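Local coordinates for protein LAO/AO transport system kinase (Escherichia coli, PDB 2P67) that belongs to the MeaB family of P-loop NTPase-fold proteins, built round a parallel sheet flanked by helices, at residues A[265-268]-A[273-276]; A[165-168]-A[172-175]. All coordinates share one frame; numbering follows the deposited sequence. Where two conformers were deposited one is given.

Contact 1 (A[265-268]-A[273-276]). With NA (sodium ion), chain B.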
loop_
_atom_site.group_PDB
_atom_site.type_symbol
_atom_site.label_atom_id
_atom_site.label_comp_id
_atom_site.label_asym_id
_atom_site.label_seq_id
_atom_site.Cartn_x
_atom_site.Cartn_y
_atom_site.Cartn_z
ATOM N N SER A 265 -13.429 8.927 20.643
ATOM C CA SER A 265 -12.387 9.875 20.299
ATOM C C SER A 265 -12.762 10.729 19.098
ATOM O O SER A 265 -11.973 11.559 18.688
ATOM C CB SER A 265 -11.113 9.109 19.950
ATOM O OG SER A 265 -11.386 8.227 18.872
ATOM N N GLY A 266 -13.939 10.493 18.518
ATOM C CA GLY A 266 -14.319 11.138 17.250
ATOM C C GLY A 266 -13.619 10.556 16.022
ATOM O O GLY A 266 -13.635 11.162 14.947
ATOM N N ARG A 267 -13.007 9.379 16.183
ATOM C CA ARG A 267 -12.247 8.766 15.094
ATOM C C ARG A 267 -13.144 8.246 13.971
ATOM O O ARG A 267 -12.760 8.326 12.808
ATOM C CB ARG A 267 -11.299 7.663 15.612
ATOM C CG ARG A 267 -10.492 6.882 14.543
ATOM C CD ARG A 267 -9.596 7.734 13.623
ATOM N NE ARG A 267 -8.639 6.894 12.893
ATOM C CZ ARG A 267 -8.101 7.166 11.700
ATOM N NH1 ARG A 267 -8.414 8.268 11.033
ATOM N NH2 ARG A 267 -7.239 6.313 11.161
ATOM N N LEU A 268 -14.323 7.729 14.306
ATOM C CA LEU A 268 -15.218 7.215 13.261
ATOM C C LEU A 268 -15.593 8.296 12.241
ATOM O O LEU A 268 -15.459 8.086 11.032
ATOM C CB LEU A 268 -16.471 6.564 13.840
ATOM C CG LEU A 268 -17.297 5.811 12.777
ATOM C CD1 LEU A 268 -16.436 4.878 11.907
ATOM C CD2 LEU A 268 -18.419 5.042 13.426
ATOM N N GLN A 273 -14.885 10.773 6.795
ATOM C CA GLN A 273 -14.422 11.937 6.005
ATOM C C GLN A 273 -13.203 11.601 5.141
ATOM O O GLN A 273 -13.167 11.929 3.947
ATOM C CB GLN A 273 -14.148 13.141 6.924
ATOM C CG GLN A 273 -13.299 14.263 6.301
ATOM C CD GLN A 273 -14.055 15.171 5.319
ATOM O OE1 GLN A 273 -13.522 16.218 4.905
ATOM N NE2 GLN A 273 -15.289 14.783 4.939
ATOM N N GLN A 274 -12.216 10.941 5.739
ATOM C CA GLN A 274 -11.024 10.500 5.031
ATOM C C GLN A 274 -11.338 9.551 3.884
ATOM O O GLN A 274 -10.694 9.627 2.841
ATOM C CB GLN A 274 -10.043 9.833 5.982
ATOM C CG GLN A 274 -9.314 10.794 6.897
ATOM C CD GLN A 274 -8.335 10.081 7.821
ATOM O OE1 GLN A 274 -8.430 8.862 8.046
ATOM N NE2 GLN A 274 -7.396 10.843 8.376
ATOM N N GLN A 275 -12.315 8.655 4.074
ATOM C CA GLN A 275 -12.695 7.723 3.017
ATOM C C GLN A 275 -13.263 8.480 1.811
ATOM O O GLN A 275 -12.948 8.176 0.663
ATOM C CB GLN A 275 -13.730 6.718 3.517
ATOM C CG GLN A 275 -13.175 5.704 4.499
ATOM C CD GLN A 275 -14.219 4.706 5.001
ATOM O OE1 GLN A 275 -15.431 4.933 4.906
ATOM N NE2 GLN A 275 -13.741 3.601 5.563
ATOM N N SER A 276 -14.089 9.482 2.085
ATOM C CA SER A 276 -14.761 10.215 1.006
ATOM C C SER A 276 -13.771 11.076 0.245
ATOM O O SER A 276 -13.796 11.109 -0.970
ATOM C CB SER A 276 -15.921 11.036 1.562
ATOM O OG SER A 276 -17.015 10.148 1.844
HETATM NA NA NA B . -17.723 8.627 3.774
HETATM O O HOH W 1 -17.039 5.933 2.798
HETATM O O HOH W 2 -19.096 7.013 5.304
HETATM O O HOH W 3 -20.039 7.891 2.579
HETATM O O HOH W 4 -18.751 10.972 4.588
#
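R267 and Q274 sit two turns apart on one helix, 267-294, whose first residue is R267, so this contact runs along a single helix face and not between separate elements. The chain enters through G266, which does two jobs: its positive phi closes the preceding helix in a Schellman motif, and it is also the N-cap of the next one. S265 sits at the same junction, where its OG accepts a weak bond from the backbone N of R267 and is also hydrogen-bonded to E232.

One bond joins the two side chains. With CG anti to the backbone N (chi1 177°) and a bend at chi2, the arginine runs forward along the helix until NH1 lies 3.0 Å from OE1 of Q274. That amide reaches back on a chain extended beyond CG. The bond is noticeably bent, with an N-H...O angle of 144°, and the donor stands above the carbonyl plane instead of on a lone pair. Guanidinium and amide planes are almost perpendicular, 89° apart. NH1 also makes a weak bond to Q270, one turn along. R267 was modelled in two conformers, so the bond to Q274 may hold in only part of the population.

The next residues turn to another side. OG of S276 binds the sodium ion at 2.6 Å, and the carbonyl oxygen of R272, one turn earlier, joins it. Four waters complete the six oxygens; one of them, 3.0 Å from the sodium ion, donates to OE1 of Q275 at 2.8 Å, so Q275 belongs to the second shell. What results is a Schellman motif and N-cap shared by one glycine between two helices, followed by a sodium site built from a backbone carbonyl and a serine hydroxyl one turn apart.

Contact 2 (A[165-168]-A[172-175])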
loop_
_atom_site.group_PDB
_atom_site.type_symbol
_atom_site.label_atom_id
_atom_site.label_comp_id
_atom_site.label_asym_id
_atom_site.label_seq_id
_atom_site.Cartn_x
_atom_site.Cartn_y
_atom_site.Cartn_z
ATOM N N GLU A 165 -10.496 -2.984 -0.765
ATOM C CA GLU A 165 -11.513 -2.235 -1.534
ATOM C C GLU A 165 -12.813 -2.016 -0.735
ATOM O O GLU A 165 -13.318 -0.898 -0.655
ATOM C CB GLU A 165 -11.813 -2.944 -2.865
ATOM C CG GLU A 165 -10.605 -2.994 -3.806
ATOM C CD GLU A 165 -10.761 -4.003 -4.939
ATOM O OE1 GLU A 165 -11.591 -4.937 -4.820
ATOM O OE2 GLU A 165 -10.037 -3.867 -5.953
ATOM N N VAL A 166 -13.329 -3.082 -0.125
ATOM C CA VAL A 166 -14.523 -2.988 0.734
ATOM C C VAL A 166 -14.203 -2.129 1.969
ATOM O O VAL A 166 -15.018 -1.306 2.423
ATOM C CB VAL A 166 -14.995 -4.397 1.181
ATOM C CG1 VAL A 166 -16.078 -4.307 2.256
ATOM C CG2 VAL A 166 -15.509 -5.201 -0.014
ATOM N N ALA A 167 -13.018 -2.347 2.538
ATOM C CA ALA A 167 -12.638 -1.677 3.777
ATOM C C ALA A 167 -12.709 -0.165 3.656
ATOM O O ALA A 167 -13.028 0.507 4.626
ATOM C CB ALA A 167 -11.223 -2.086 4.180
ATOM N N ARG A 168 -12.411 0.346 2.459
ATOM C CA ARG A 168 -12.339 1.786 2.175
ATOM C C ARG A 168 -13.693 2.485 2.142
ATOM O O ARG A 168 -13.750 3.708 2.085
ATOM C CB ARG A 168 -11.683 2.028 0.810
ATOM C CG ARG A 168 -10.220 1.699 0.713
ATOM C CD ARG A 168 -9.598 2.364 -0.507
ATOM N NE ARG A 168 -10.112 1.874 -1.786
ATOM C CZ ARG A 168 -9.402 1.156 -2.661
ATOM N NH1 ARG A 168 -8.138 0.836 -2.398
ATOM N NH2 ARG A 168 -9.957 0.764 -3.805
ATOM N N CYS A 172 -16.828 -0.412 9.699
ATOM C CA CYS A 172 -16.260 -1.578 10.383
ATOM C C CYS A 172 -16.160 -2.730 9.394
ATOM O O CYS A 172 -17.170 -3.101 8.769
ATOM C CB CYS A 172 -17.123 -1.982 11.591
ATOM S SG CYS A 172 -16.451 -3.413 12.542
ATOM N N PHE A 173 -14.937 -3.278 9.262
ATOM C CA PHE A 173 -14.646 -4.313 8.281
ATOM C C PHE A 173 -14.433 -5.673 8.946
ATOM O O PHE A 173 -13.533 -5.831 9.791
ATOM C CB PHE A 173 -13.438 -3.963 7.414
ATOM C CG PHE A 173 -13.131 -5.027 6.414
ATOM C CD1 PHE A 173 -14.022 -5.289 5.375
ATOM C CD2 PHE A 173 -12.017 -5.843 6.561
ATOM C CE1 PHE A 173 -13.763 -6.314 4.463
ATOM C CE2 PHE A 173 -11.760 -6.867 5.662
ATOM C CZ PHE A 173 -12.631 -7.107 4.625
ATOM N N ILE A 174 -15.241 -6.636 8.533
ATOM C CA ILE A 174 -15.279 -7.985 9.122
ATOM C C ILE A 174 -14.906 -9.030 8.067
ATOM O O ILE A 174 -15.505 -9.080 6.989
ATOM C CB ILE A 174 -16.670 -8.325 9.715
ATOM C CG1 ILE A 174 -17.092 -7.299 10.780
ATOM C CG2 ILE A 174 -16.660 -9.755 10.310
ATOM C CD1 ILE A 174 -18.223 -6.384 10.347
ATOM N N SER A 175 -13.922 -9.866 8.377
ATOM C CA SER A 175 -13.469 -10.881 7.425
ATOM C C SER A 175 -13.797 -12.267 7.955
ATOM O O SER A 175 -13.438 -12.593 9.075
ATOM C CB SER A 175 -11.967 -10.762 7.175
ATOM O OG SER A 175 -11.493 -11.858 6.394
#
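F173 has the most surface buried here, and its ring meets V166 and A167 in two different ways. The methyl CB of A167 stands over one face, 4.2 Å from CG of the phenylalanine, while CG1 of V166 comes to the edge near the ring plane, 3.8 Å from CE1. A chi1 of 180° carries the ring off the strand on the side away from its amide nitrogen, toward the helix. V166 in turn points its side chain at the strand, and its CG1 branch lies beside both CE1 and CD1 of the ring; CB of V166 is 4.0 Å from CE1 of F173. The backbones come closest at A167 and F173, whose CA atoms are 5.6 Å apart.

These residues join helix 162-167 to strand 172-177, the closing half of a beta-alpha-beta crossover from strand 151-157, with strand 57-63 lying between the two parallel strands. V166 also packs on V154 and T156 of strand 151-157, and F173 on L192 and V195 of helix 190-195. The backbone N of F173 is bonded to D197.

No hydrogen bond or charge links the two segments. Helix and strand therefore meet here through apolar van der Waals contact alone, in which an aromatic ring uses both a face and an edge against small aliphatic groups.

The two contacts lie far apart in sequence but side by side in the fold, their centres 14 Å apart, and Q275 bridges them. Its amide packs on the backbone carbonyls of A167 and R168, with CD of Q275 3.1 Å from O of R168 and NE2 3.3 Å from O of A167, and NE2 is hydrogen-bonded to V170 in the connection that leads into strand 172-177. L268 touches D171 of the same connection. Contact 1 is a polar link near the surface, whereas contact 2 is buried. The side chain of A167 is about 13 Å from the sodium ion, so contact 2 takes no direct part in that site.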